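Local structure of aminotransferase class I and II (Streptococcus suis 89/1591, 3OP7) at residues N14-S19 with F322-L327; L32-L37 with D260-L265; L96-L101 with Y189-E194; A286-W291 with L348-E353. The protein probably transfers amino groups between amino acids and keto acids, using pyridoxal phosphate held as a Schiff base on a lysine. All blocks are in the same frame, centred on the assembly; numbering follows the deposited sequence. Where two conformers were deposited one is given.

Interaction 1. Residues N14-S19 with F322-L327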
loop_
_atom_site.group_PDB
_atom_site.type_symbol
_atom_site.label_atom_id
_atom_site.label_comp_id
_atom_site.label_asym_id
_atom_site.label_seq_id
_atom_site.Cartn_x
_atom_site.Cartn_y
_atom_site.Cartn_z
ATOM N N ASN A 14 4.128 -18.101 -2.460
ATOM C CA ASN A 14 5.553 -17.763 -2.539
ATOM C C ASN A 14 6.427 -18.992 -2.810
ATOM O O ASN A 14 7.339 -18.960 -3.651
ATOM C CB ASN A 14 6.056 -17.112 -1.242
ATOM C CG ASN A 14 5.611 -15.681 -1.077
ATOM O OD1 ASN A 14 5.177 -15.016 -2.025
ATOM N ND2 ASN A 14 5.704 -15.190 0.150
ATOM N N VAL A 15 6.153 -20.087 -2.090
ATOM C CA VAL A 15 6.972 -21.291 -2.192
ATOM C C VAL A 15 6.707 -22.063 -3.503
ATOM O O VAL A 15 7.660 -22.565 -4.115
ATOM C CB VAL A 15 6.805 -22.229 -0.979
ATOM C CG1 VAL A 15 7.570 -23.566 -1.182
ATOM C CG2 VAL A 15 7.288 -21.571 0.290
ATOM N N HIS A 16 5.461 -22.100 -3.963
ATOM C CA HIS A 16 5.057 -23.078 -4.999
ATOM C C HIS A 16 4.635 -22.538 -6.361
ATOM O O HIS A 16 4.574 -23.304 -7.312
ATOM C CB HIS A 16 3.940 -24.003 -4.463
ATOM C CG HIS A 16 4.344 -24.768 -3.254
ATOM N ND1 HIS A 16 5.354 -25.705 -3.265
ATOM C CD2 HIS A 16 3.884 -24.722 -1.985
ATOM C CE1 HIS A 16 5.502 -26.196 -2.046
ATOM N NE2 HIS A 16 4.625 -25.607 -1.251
ATOM N N GLU A 17 4.382 -21.242 -6.477
ATOM C CA GLU A 17 3.841 -20.666 -7.720
ATOM C C GLU A 17 4.774 -20.922 -8.944
ATOM O O GLU A 17 4.285 -21.179 -10.058
ATOM C CB GLU A 17 3.622 -19.160 -7.562
ATOM C CG GLU A 17 2.267 -18.672 -8.005
ATOM C CD GLU A 17 2.001 -17.180 -7.601
ATOM O OE1 GLU A 17 2.929 -16.456 -7.119
ATOM O OE2 GLU A 17 0.839 -16.734 -7.776
ATOM N N ASN A 18 6.092 -20.905 -8.706
ATOM C CA ASN A 18 7.089 -21.134 -9.769
ATOM C C ASN A 18 7.209 -22.588 -10.196
ATOM O O ASN A 18 7.887 -22.903 -11.188
ATOM C CB ASN A 18 8.476 -20.675 -9.297
ATOM C CG ASN A 18 8.622 -19.177 -9.304
ATOM O OD1 ASN A 18 7.716 -18.448 -9.698
ATOM N ND2 ASN A 18 9.803 -18.706 -8.892
ATOM N N SER A 19 6.637 -23.478 -9.391
ATOM C CA SER A 19 6.639 -24.912 -9.669
ATOM C C SER A 19 5.393 -25.357 -10.435
ATOM O O SER A 19 5.285 -26.532 -10.808
ATOM C CB SER A 19 6.723 -25.695 -8.355
ATOM O OG SER A 19 8.037 -25.662 -7.827
ATOM N N PHE A 322 -1.615 -33.563 0.101
ATOM C CA PHE A 322 -2.287 -33.922 -1.153
ATOM C C PHE A 322 -1.899 -32.941 -2.254
ATOM O O PHE A 322 -1.532 -33.328 -3.362
ATOM C CB PHE A 322 -3.787 -33.872 -0.938
ATOM C CG PHE A 322 -4.611 -34.197 -2.150
ATOM C CD1 PHE A 322 -4.971 -33.206 -3.051
ATOM C CD2 PHE A 322 -5.095 -35.471 -2.342
ATOM C CE1 PHE A 322 -5.770 -33.497 -4.145
ATOM C CE2 PHE A 322 -5.896 -35.777 -3.441
ATOM C CZ PHE A 322 -6.233 -34.797 -4.335
ATOM N N CYS A 323 -2.006 -31.660 -1.950
ATOM C CA CYS A 323 -1.654 -30.643 -2.930
ATOM C C CYS A 323 -0.155 -30.587 -3.278
ATOM O O CYS A 323 0.194 -30.283 -4.420
ATOM C CB CYS A 323 -2.121 -29.268 -2.465
ATOM S SG CYS A 323 -3.945 -29.075 -2.507
ATOM N N LEU A 324 0.718 -30.844 -2.299
ATOM C CA LEU A 324 2.167 -30.923 -2.558
ATOM C C LEU A 324 2.470 -32.076 -3.513
ATOM O O LEU A 324 3.249 -31.940 -4.457
ATOM C CB LEU A 324 2.961 -31.125 -1.258
ATOM C CG LEU A 324 3.087 -29.948 -0.266
ATOM C CD1 LEU A 324 3.554 -30.487 1.116
ATOM C CD2 LEU A 324 4.030 -28.877 -0.808
ATOM N N GLN A 325 1.853 -33.219 -3.249
ATOM C CA GLN A 325 2.028 -34.389 -4.104
ATOM C C GLN A 325 1.472 -34.179 -5.502
ATOM O O GLN A 325 2.120 -34.543 -6.474
ATOM C CB GLN A 325 1.358 -35.598 -3.484
ATOM C CG GLN A 325 2.068 -36.132 -2.280
ATOM C CD GLN A 325 1.455 -37.449 -1.802
ATOM O OE1 GLN A 325 1.461 -37.749 -0.602
ATOM N NE2 GLN A 325 0.904 -38.224 -2.737
ATOM N N LEU A 326 0.273 -33.615 -5.600
ATOM C CA LEU A 326 -0.326 -33.280 -6.901
ATOM C C LEU A 326 0.582 -32.329 -7.693
ATOM O O LEU A 326 0.809 -32.500 -8.907
ATOM C CB LEU A 326 -1.692 -32.628 -6.695
ATOM C CG LEU A 326 -2.377 -32.041 -7.927
ATOM C CD1 LEU A 326 -2.859 -33.166 -8.859
ATOM C CD2 LEU A 326 -3.486 -31.093 -7.500
ATOM N N LEU A 327 1.135 -31.352 -6.996
ATOM C CA LEU A 327 2.052 -30.407 -7.625
ATOM C C LEU A 327 3.313 -31.125 -8.131
ATOM O O LEU A 327 3.690 -30.955 -9.293
ATOM C CB LEU A 327 2.411 -29.275 -6.651
ATOM C CG LEU A 327 3.393 -28.200 -7.131
ATOM C CD1 LEU A 327 2.796 -27.456 -8.312
ATOM C CD2 LEU A 327 3.703 -27.210 -5.990
HETATM O O HOH W 1 5.787 -29.483 -10.375
#

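Interaction 2. Residues L32-L37 with D260-L265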
loop_
_atom_site.group_PDB
_atom_site.type_symbol
_atom_site.label_atom_id
_atom_site.label_comp_id
_atom_site.label_asym_id
_atom_site.label_seq_id
_atom_site.Cartn_x
_atom_site.Cartn_y
_atom_site.Cartn_z
ATOM N N LEU A 32 -6.783 -8.580 -18.202
ATOM C CA LEU A 32 -6.774 -7.783 -19.431
ATOM C C LEU A 32 -5.394 -7.268 -19.713
ATOM O O LEU A 32 -4.635 -6.931 -18.782
ATOM C CB LEU A 32 -7.733 -6.596 -19.273
ATOM C CG LEU A 32 -9.238 -6.925 -19.399
ATOM C CD1 LEU A 32 -10.081 -5.730 -18.802
ATOM C CD2 LEU A 32 -9.571 -7.203 -20.829
ATOM N N THR A 33 -5.084 -7.140 -20.986
ATOM C CA THR A 33 -4.005 -6.249 -21.409
ATOM C C THR A 33 -4.580 -4.861 -21.740
ATOM O O THR A 33 -5.775 -4.709 -21.974
ATOM C CB THR A 33 -3.303 -6.739 -22.649
ATOM O OG1 THR A 33 -4.251 -6.747 -23.746
ATOM C CG2 THR A 33 -2.680 -8.162 -22.457
ATOM N N LEU A 34 -3.724 -3.846 -21.803
ATOM C CA LEU A 34 -4.169 -2.516 -22.213
ATOM C C LEU A 34 -4.782 -2.586 -23.605
ATOM O O LEU A 34 -5.825 -2.002 -23.856
ATOM C CB LEU A 34 -2.980 -1.529 -22.159
ATOM C CG LEU A 34 -3.309 -0.079 -21.879
ATOM C CD1 LEU A 34 -4.269 0.057 -20.691
ATOM C CD2 LEU A 34 -1.982 0.692 -21.675
ATOM N N GLU A 35 -4.141 -3.333 -24.500
ATOM C CA GLU A 35 -4.652 -3.549 -25.860
ATOM C C GLU A 35 -6.107 -4.033 -25.850
ATOM O O GLU A 35 -6.940 -3.500 -26.565
ATOM C CB GLU A 35 -3.792 -4.603 -26.572
ATOM C CG GLU A 35 -4.367 -5.153 -27.886
ATOM C CD GLU A 35 -3.714 -4.605 -29.119
ATOM O OE1 GLU A 35 -2.498 -4.279 -29.084
ATOM O OE2 GLU A 35 -4.433 -4.539 -30.149
ATOM N N GLU A 36 -6.385 -5.052 -25.049
ATOM C CA GLU A 36 -7.735 -5.598 -24.946
ATOM C C GLU A 36 -8.684 -4.582 -24.315
ATOM O O GLU A 36 -9.848 -4.479 -24.716
ATOM C CB GLU A 36 -7.777 -6.941 -24.169
ATOM C CG GLU A 36 -9.090 -7.718 -24.402
ATOM C CD GLU A 36 -9.279 -9.024 -23.627
ATOM O OE1 GLU A 36 -8.334 -9.523 -22.974
ATOM O OE2 GLU A 36 -10.421 -9.551 -23.690
ATOM N N LEU A 37 -8.211 -3.843 -23.308
ATOM C CA LEU A 37 -9.053 -2.802 -22.714
ATOM C C LEU A 37 -9.395 -1.685 -23.702
ATOM O O LEU A 37 -10.555 -1.251 -23.771
ATOM C CB LEU A 37 -8.415 -2.187 -21.484
ATOM C CG LEU A 37 -9.195 -1.104 -20.744
ATOM C CD1 LEU A 37 -10.599 -1.588 -20.270
ATOM C CD2 LEU A 37 -8.347 -0.521 -19.559
ATOM N N ASP A 260 -4.644 5.143 -11.826
ATOM C CA ASP A 260 -5.890 5.875 -11.809
ATOM C C ASP A 260 -6.429 6.174 -13.227
ATOM O O ASP A 260 -7.629 6.133 -13.458
ATOM C CB ASP A 260 -5.756 7.154 -10.972
ATOM C CG ASP A 260 -6.934 8.103 -11.172
ATOM O OD1 ASP A 260 -7.939 8.000 -10.458
ATOM O OD2 ASP A 260 -6.796 8.970 -12.056
ATOM N N LEU A 261 -5.550 6.525 -14.173
ATOM C CA LEU A 261 -5.954 6.789 -15.571
ATOM C C LEU A 261 -6.609 5.553 -16.181
ATOM O O LEU A 261 -7.675 5.649 -16.817
ATOM C CB LEU A 261 -4.742 7.180 -16.407
ATOM C CG LEU A 261 -4.615 8.484 -17.182
ATOM C CD1 LEU A 261 -3.948 8.165 -18.504
ATOM C CD2 LEU A 261 -5.929 9.317 -17.369
ATOM N N VAL A 262 -5.977 4.394 -16.003
ATOM C CA VAL A 262 -6.553 3.135 -16.498
ATOM C C VAL A 262 -7.854 2.853 -15.767
ATOM O O VAL A 262 -8.834 2.435 -16.398
ATOM C CB VAL A 262 -5.587 1.930 -16.368
ATOM C CG1 VAL A 262 -6.270 0.616 -16.789
ATOM C CG2 VAL A 262 -4.293 2.200 -17.182
ATOM N N ALA A 263 -7.895 3.136 -14.466
ATOM C CA ALA A 263 -9.130 2.865 -13.696
ATOM C C ALA A 263 -10.288 3.712 -14.248
ATOM O O ALA A 263 -11.385 3.227 -14.333
ATOM C CB ALA A 263 -8.922 3.159 -12.192
ATOM N N GLN A 264 -10.015 4.981 -14.592
ATOM C CA GLN A 264 -11.050 5.874 -15.131
ATOM C C GLN A 264 -11.651 5.221 -16.408
ATOM O O GLN A 264 -12.859 5.180 -16.612
ATOM C CB GLN A 264 -10.461 7.227 -15.512
ATOM C CG GLN A 264 -10.062 8.141 -14.350
ATOM C CD GLN A 264 -9.493 9.463 -14.825
ATOM O OE1 GLN A 264 -10.086 10.151 -15.668
ATOM N NE2 GLN A 264 -8.338 9.804 -14.324
ATOM N N LEU A 265 -10.755 4.803 -17.298
ATOM C CA LEU A 265 -11.157 4.134 -18.550
ATOM C C LEU A 265 -11.954 2.846 -18.301
ATOM O O LEU A 265 -13.025 2.636 -18.919
ATOM C CB LEU A 265 -9.916 3.859 -19.397
ATOM C CG LEU A 265 -10.130 3.185 -20.753
ATOM C CD1 LEU A 265 -11.080 4.003 -21.656
ATOM C CD2 LEU A 265 -8.757 3.012 -21.421
#

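Interaction 3. Residues L96-L101 with Y189-E194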
loop_
_atom_site.group_PDB
_atom_site.type_symbol
_atom_site.label_atom_id
_atom_site.label_comp_id
_atom_site.label_asym_id
_atom_site.label_seq_id
_atom_site.Cartn_x
_atom_site.Cartn_y
_atom_site.Cartn_z
ATOM N N LEU A 96 -6.549 0.173 5.266
ATOM C CA LEU A 96 -6.856 1.561 5.658
ATOM C C LEU A 96 -8.046 1.611 6.639
ATOM O O LEU A 96 -8.004 2.337 7.646
ATOM C CB LEU A 96 -7.186 2.382 4.452
ATOM C CG LEU A 96 -7.585 3.856 4.687
ATOM C CD1 LEU A 96 -6.463 4.625 5.423
ATOM C CD2 LEU A 96 -7.973 4.511 3.338
ATOM N N VAL A 97 -9.086 0.850 6.348
ATOM C CA VAL A 97 -10.288 0.831 7.219
ATOM C C VAL A 97 -9.905 0.349 8.632
ATOM O O VAL A 97 -10.162 1.029 9.651
ATOM C CB VAL A 97 -11.419 -0.022 6.656
ATOM C CG1 VAL A 97 -12.616 -0.190 7.691
ATOM C CG2 VAL A 97 -11.929 0.629 5.364
ATOM N N LEU A 98 -9.252 -0.811 8.694
ATOM C CA LEU A 98 -8.957 -1.437 9.976
ATOM C C LEU A 98 -7.932 -0.654 10.762
ATOM O O LEU A 98 -8.071 -0.406 11.961
ATOM C CB LEU A 98 -8.538 -2.905 9.724
ATOM C CG LEU A 98 -9.656 -3.757 9.092
ATOM C CD1 LEU A 98 -9.082 -5.011 8.433
ATOM C CD2 LEU A 98 -10.698 -4.129 10.157
ATOM N N TYR A 99 -6.895 -0.226 10.084
ATOM C CA TYR A 99 -5.849 0.491 10.773
ATOM C C TYR A 99 -6.361 1.840 11.325
ATOM O O TYR A 99 -5.956 2.274 12.426
ATOM C CB TYR A 99 -4.677 0.654 9.830
ATOM C CG TYR A 99 -3.331 0.870 10.441
ATOM C CD1 TYR A 99 -3.036 0.474 11.732
ATOM C CD2 TYR A 99 -2.345 1.504 9.735
ATOM C CE1 TYR A 99 -1.781 0.712 12.301
ATOM C CE2 TYR A 99 -1.086 1.725 10.295
ATOM C CZ TYR A 99 -0.815 1.317 11.566
ATOM O OH TYR A 99 0.434 1.584 12.110
ATOM N N SER A 100 -7.248 2.501 10.590
ATOM C CA SER A 100 -7.773 3.807 10.971
ATOM C C SER A 100 -8.735 3.670 12.153
ATOM O O SER A 100 -8.723 4.514 13.083
ATOM C CB SER A 100 -8.519 4.449 9.786
ATOM O OG SER A 100 -7.621 4.824 8.761
ATOM N N LEU A 101 -9.586 2.647 12.112
ATOM C CA LEU A 101 -10.730 2.595 13.007
ATOM C C LEU A 101 -10.590 1.706 14.223
ATOM O O LEU A 101 -11.304 1.914 15.203
ATOM C CB LEU A 101 -12.017 2.216 12.232
ATOM C CG LEU A 101 -12.382 3.199 11.120
ATOM C CD1 LEU A 101 -13.581 2.615 10.349
ATOM C CD2 LEU A 101 -12.669 4.620 11.650
ATOM N N TYR A 189 -19.990 -0.975 13.070
ATOM C CA TYR A 189 -19.746 -0.848 11.657
ATOM C C TYR A 189 -19.806 -2.236 11.111
ATOM O O TYR A 189 -19.501 -3.198 11.820
ATOM C CB TYR A 189 -18.344 -0.399 11.363
ATOM C CG TYR A 189 -17.961 0.983 11.841
ATOM C CD1 TYR A 189 -18.554 2.088 11.308
ATOM C CD2 TYR A 189 -16.955 1.156 12.820
ATOM C CE1 TYR A 189 -18.180 3.381 11.749
ATOM C CE2 TYR A 189 -16.570 2.419 13.254
ATOM C CZ TYR A 189 -17.180 3.528 12.708
ATOM O OH TYR A 189 -16.791 4.785 13.137
ATOM N N ILE A 190 -20.111 -2.336 9.835
ATOM C CA ILE A 190 -19.920 -3.581 9.085
ATOM C C ILE A 190 -19.000 -3.292 7.902
ATOM O O ILE A 190 -19.348 -2.529 6.998
ATOM C CB ILE A 190 -21.241 -4.210 8.570
ATOM C CG1 ILE A 190 -22.177 -4.600 9.728
ATOM C CG2 ILE A 190 -20.891 -5.460 7.718
ATOM C CD1 ILE A 190 -23.582 -5.033 9.306
ATOM N N LEU A 191 -17.798 -3.864 7.949
ATOM C CA LEU A 191 -16.831 -3.765 6.867
ATOM C C LEU A 191 -17.154 -4.957 5.971
ATOM O O LEU A 191 -17.211 -6.118 6.449
ATOM C CB LEU A 191 -15.427 -3.947 7.382
ATOM C CG LEU A 191 -14.308 -4.148 6.323
ATOM C CD1 LEU A 191 -14.335 -3.012 5.225
ATOM C CD2 LEU A 191 -12.897 -4.242 6.974
ATOM N N SER A 192 -17.446 -4.689 4.709
ATOM C CA SER A 192 -17.718 -5.746 3.741
ATOM C C SER A 192 -16.768 -5.659 2.534
ATOM O O SER A 192 -16.790 -4.689 1.777
ATOM C CB SER A 192 -19.175 -5.639 3.287
ATOM O OG SER A 192 -19.509 -6.699 2.399
ATOM N N ASP A 193 -15.864 -6.623 2.428
ATOM C CA ASP A 193 -14.977 -6.741 1.303
ATOM C C ASP A 193 -15.760 -7.420 0.164
ATOM O O ASP A 193 -16.158 -8.606 0.247
ATOM C CB ASP A 193 -13.729 -7.520 1.730
ATOM C CG ASP A 193 -12.793 -7.881 0.572
ATOM O OD1 ASP A 193 -13.220 -7.968 -0.593
ATOM O OD2 ASP A 193 -11.646 -8.221 0.872
ATOM N N GLU A 194 -16.051 -6.611 -0.840
ATOM C CA GLU A 194 -16.921 -6.943 -1.918
ATOM C C GLU A 194 -16.221 -7.104 -3.249
ATOM O O GLU A 194 -16.831 -6.909 -4.300
ATOM C CB GLU A 194 -18.088 -5.932 -1.981
ATOM C CG GLU A 194 -18.906 -6.007 -0.701
ATOM C CD GLU A 194 -19.971 -4.947 -0.479
ATOM O OE1 GLU A 194 -19.968 -3.899 -1.150
ATOM O OE2 GLU A 194 -20.862 -5.216 0.389
#

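Interaction 4. Residues A286-W291 with L348-E353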
loop_
_atom_site.group_PDB
_atom_site.type_symbol
_atom_site.label_atom_id
_atom_site.label_comp_id
_atom_site.label_asym_id
_atom_site.label_seq_id
_atom_site.Cartn_x
_atom_site.Cartn_y
_atom_site.Cartn_z
ATOM N N ALA A 286 -19.413 -23.991 -15.957
ATOM C CA ALA A 286 -20.109 -25.177 -16.513
ATOM C C ALA A 286 -19.157 -26.371 -16.666
ATOM O O ALA A 286 -19.538 -27.505 -16.458
ATOM C CB ALA A 286 -20.811 -24.866 -17.852
ATOM N N ILE A 287 -17.907 -26.091 -17.007
ATOM C CA ILE A 287 -16.875 -27.120 -17.129
ATOM C C ILE A 287 -16.563 -27.733 -15.754
ATOM O O ILE A 287 -16.497 -28.978 -15.614
ATOM C CB ILE A 287 -15.606 -26.529 -17.778
ATOM C CG1 ILE A 287 -15.855 -26.275 -19.264
ATOM C CG2 ILE A 287 -14.403 -27.449 -17.616
ATOM C CD1 ILE A 287 -14.755 -25.459 -19.896
ATOM N N LEU A 288 -16.386 -26.864 -14.756
ATOM C CA LEU A 288 -16.168 -27.276 -13.376
ATOM C C LEU A 288 -17.333 -28.112 -12.842
ATOM O O LEU A 288 -17.095 -29.177 -12.234
ATOM C CB LEU A 288 -15.947 -26.060 -12.470
ATOM C CG LEU A 288 -15.550 -26.344 -11.022
ATOM C CD1 LEU A 288 -14.245 -27.160 -10.965
ATOM C CD2 LEU A 288 -15.450 -25.005 -10.285
ATOM N N ASP A 289 -18.569 -27.646 -13.071
ATOM C CA ASP A 289 -19.787 -28.380 -12.635
ATOM C C ASP A 289 -19.873 -29.781 -13.173
ATOM O O ASP A 289 -20.164 -30.706 -12.422
ATOM C CB ASP A 289 -21.074 -27.624 -13.007
ATOM C CG ASP A 289 -21.359 -26.425 -12.069
ATOM O OD1 ASP A 289 -20.983 -26.472 -10.869
ATOM O OD2 ASP A 289 -21.952 -25.431 -12.546
ATOM N N GLN A 290 -19.658 -29.911 -14.482
ATOM C CA GLN A 290 -19.651 -31.217 -15.174
ATOM C C GLN A 290 -18.597 -32.147 -14.555
ATOM O O GLN A 290 -18.881 -33.315 -14.238
ATOM C CB GLN A 290 -19.358 -30.979 -16.668
ATOM C CG GLN A 290 -19.522 -32.215 -17.592
ATOM C CD GLN A 290 -18.998 -31.954 -19.006
ATOM O OE1 GLN A 290 -18.175 -31.044 -19.235
ATOM N NE2 GLN A 290 -19.458 -32.745 -19.954
ATOM N N TRP A 291 -17.384 -31.620 -14.393
ATOM C CA TRP A 291 -16.273 -32.347 -13.766
ATOM C C TRP A 291 -16.580 -32.810 -12.324
ATOM O O TRP A 291 -16.360 -33.972 -11.967
ATOM C CB TRP A 291 -15.022 -31.476 -13.779
ATOM C CG TRP A 291 -13.820 -32.219 -13.360
ATOM C CD1 TRP A 291 -13.084 -33.080 -14.120
ATOM C CD2 TRP A 291 -13.236 -32.219 -12.061
ATOM N NE1 TRP A 291 -12.045 -33.587 -13.378
ATOM C CE2 TRP A 291 -12.124 -33.086 -12.106
ATOM C CE3 TRP A 291 -13.527 -31.549 -10.874
ATOM C CZ2 TRP A 291 -11.300 -33.304 -10.997
ATOM C CZ3 TRP A 291 -12.701 -31.751 -9.768
ATOM C CH2 TRP A 291 -11.606 -32.637 -9.842
ATOM N N LEU A 348 -9.992 -23.787 -5.482
ATOM C CA LEU A 348 -9.802 -23.953 -6.926
ATOM C C LEU A 348 -10.289 -22.682 -7.670
ATOM O O LEU A 348 -11.469 -22.332 -7.585
ATOM C CB LEU A 348 -10.595 -25.166 -7.369
ATOM C CG LEU A 348 -10.252 -25.691 -8.766
ATOM C CD1 LEU A 348 -10.610 -27.177 -8.816
ATOM C CD2 LEU A 348 -10.912 -24.904 -9.903
ATOM N N GLY A 349 -9.397 -21.988 -8.363
ATOM C CA GLY A 349 -9.760 -20.794 -9.107
ATOM C C GLY A 349 -9.975 -21.189 -10.567
ATOM O O GLY A 349 -9.029 -21.569 -11.257
ATOM N N PHE A 350 -11.209 -21.086 -11.041
ATOM C CA PHE A 350 -11.557 -21.663 -12.332
ATOM C C PHE A 350 -11.703 -20.677 -13.498
ATOM O O PHE A 350 -11.974 -21.122 -14.622
ATOM C CB PHE A 350 -12.858 -22.473 -12.210
ATOM C CG PHE A 350 -14.051 -21.646 -11.833
ATOM C CD1 PHE A 350 -14.375 -21.424 -10.492
ATOM C CD2 PHE A 350 -14.829 -21.041 -12.805
ATOM C CE1 PHE A 350 -15.478 -20.601 -10.139
ATOM C CE2 PHE A 350 -15.921 -20.240 -12.458
ATOM C CZ PHE A 350 -16.256 -20.039 -11.123
ATOM N N ALA A 351 -11.557 -19.372 -13.248
ATOM C CA ALA A 351 -11.772 -18.354 -14.282
ATOM C C ALA A 351 -10.454 -17.954 -14.942
ATOM O O ALA A 351 -10.230 -16.797 -15.363
ATOM C CB ALA A 351 -12.491 -17.144 -13.687
ATOM N N CYS A 352 -9.566 -18.932 -15.017
ATOM C CA CYS A 352 -8.330 -18.837 -15.775
ATOM C C CYS A 352 -8.612 -19.259 -17.227
ATOM O O CYS A 352 -9.774 -19.509 -17.595
ATOM C CB CYS A 352 -7.287 -19.777 -15.148
ATOM S SG CYS A 352 -7.787 -21.528 -15.111
ATOM N N GLU A 353 -7.547 -19.345 -18.035
ATOM C CA GLU A 353 -7.666 -19.803 -19.414
ATOM C C GLU A 353 -8.322 -21.177 -19.405
ATOM O O GLU A 353 -7.924 -22.098 -18.669
ATOM C CB GLU A 353 -6.299 -19.820 -20.119
#

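Interaction 1. Residues N14-S19 with F322-L327
His16 and Leu327 make the dense half of this contact. Methyl CD2 of Leu327 lies against the root of the imidazole, 3.5 Å from His16 ND1 and hardly farther from His16 CB. At the far end of the ring the CD2 methyl of Leu324 takes over, 3.3 Å from His16 CE1, with the two side chains crossing at about a right angle. Both methyls come at the ring obliquely. The imidazole is set for this by His16 chi1 of -59°, which puts CG beside the backbone N and opposite the carbonyl carbon; Val15 CG1 lies over one face, toward the rim.

The Ser19 end is looser and wetter. Its side chain gets no closer than 4.1 Å, from Ser19 CB to Leu327 CD2, while Leu327 CD1 rests 3.6 Å from Ser19 O. One water donates to both carbonyls, at 3.0 Å to Ser19 O and 2.8 Å to Leu327 O, tying the short 3-10 turn 17-19 to helix 319-330. Trp12 of helix 8-16 meets the His16 ring and also touches Leu324, and Leu333 packs on both His16 and Leu327, so the N-terminal helix lies over helix 319-330 and strand 332-333.

Interaction 2. Residues L32-L37 with D260-L265
Leu37 CD2 is the methyl that does most of the work here: it sits 3.6 Å from Val262 CG1 and 4.0 Å from Leu265 CD2, so one branch of a single leucine touches two residues of helix 257-268. Leu37 and Leu265 lie side by side, pointing opposite ways, whereas Leu37 meets Val262 at a slant. The other branch of Val262 serves the preceding turn, with Val262 CG2 4.1 Å from Leu34 CD1. With chi1 at 175°, Val262 CG1 lies opposite the backbone N and meets Leu37, while CG2, beside that N, meets Leu34.

Behind this layer, polar bonds lie within each helix. Thr33 is the N-cap of helix 34-41; its OG1 accepts from Glu36 N at 3.0 Å with an angle of 163° at the hydrogen. On helix 257-268, Gln264 NE2 donates to Asp260 OD2 at 2.9 Å, and Asp260 OD1 takes bonds from Gln86 and Ser65. Farther out, Phe48 packs on Val262, and Leu52 of the second subunit packs on Leu34. The contact itself is methyl against methyl: no hydrogen bond passes between the two segments, so it depends on van der Waals fit.

Interaction 3. Residues L96-L101 with Y189-E194
In the large cofactor-binding domain of this fold type I aminotransferase, helix 89-101 packs on the central mixed sheet, and here it meets strand 189-193, whose last residue, Asp193, hydrogen-bonds N1 of the pyridoxal phosphate-lysine residue at position 222. Helix and strand run nearly antiparallel, at 156°, with their axes 10.7 Å apart at closest. Leu191 is the central side chain. Its chi1 of 168° holds CG opposite the backbone N and carries both methyls to the helix: CD1 comes tip to tip with Val97, 4.1 Å from Val97 CG1, and CD2 crosses Leu98 at about a right angle, 3.9 Å from Leu98 CD2. At the start of the strand, Leu101 CD1 stands over one face of the Tyr189 ring, offset toward the rim and 4.2 Å from Tyr189 CE2.

Within the helix, Leu96 O is gripped twice, by Ser100 N and by Ser100 OG at 2.8 Å, the two donors reaching it from opposite faces of its plane; the serine hydroxyl is thus satisfied inside the buried helix. Past the contact, Ser192 OG donates to Glu194 OE2 at 2.8 Å. Asn94, one turn before Val97 on the same helix, also bonds Asp193 OD2. The helix-sheet layer is wholly apolar, and the hydrogen bond to N1 is made two residues farther along the strand from Leu191.

Interaction 4. Residues A286-W291 with L348-E353
Leu288, with chi1 at -173° and chi2 at 59°, stretches away from its backbone N and spreads two methyls toward the 348-353 segment, while Phe350, with chi1 at 63°, has CG between its backbone N and carbonyl carbon. The two side chains then cross at about a right angle. Leu288 CD2 touches the root of the aromatic ring, 3.7 Å from Phe350 CD1 and 4.0 Å from Phe350 CG, coming in at a slant. Its other methyl, Leu288 CD1, runs alongside Leu348 in the opposite sense and is 4.2 Å from Leu348 CD2.

No hydrogen bond links the two segments, and all three touching residues are buried. The backbone of the loop is nevertheless tied down: Phe350 O accepts from Asn284 ND2, one turn before Leu288 on the same helix, and Leu348 pairs with Ser309 of the neighbouring strand. Leu281 and Leu285 extend the helix surface against Phe350, and Tyr300 of strand 298-300 touches Leu288. The contact thus lays the long helix 270-294 against the antiparallel sheet and the connection leading to helix 354-368, which packs on Ile287 and Trp291.

Interactions 2, 3 and 4 are buried and apolar, whereas interaction 1, whose centre lies about 22 Å from that of the chain, is partly exposed and adds a water bridge to its methyl-imidazole packing. Interaction 3 belongs to the central mixed sheet and, with its centre about 14 Å from the chain's, is the innermost; interactions 1 and 4 lie on the opposite side of the chain centre. Those two are the closest pair, with nearest atoms about 8 Å apart, and their segments alternate along the chain. Helix 354-368 touches both 322-327 and 286-291. Interactions 2 and 4 use successive helices, 257-268 and 270-294, though interaction 2 joins helix to helix and interaction 4 helix to loop. Aromatic rings take part in all but interaction 2.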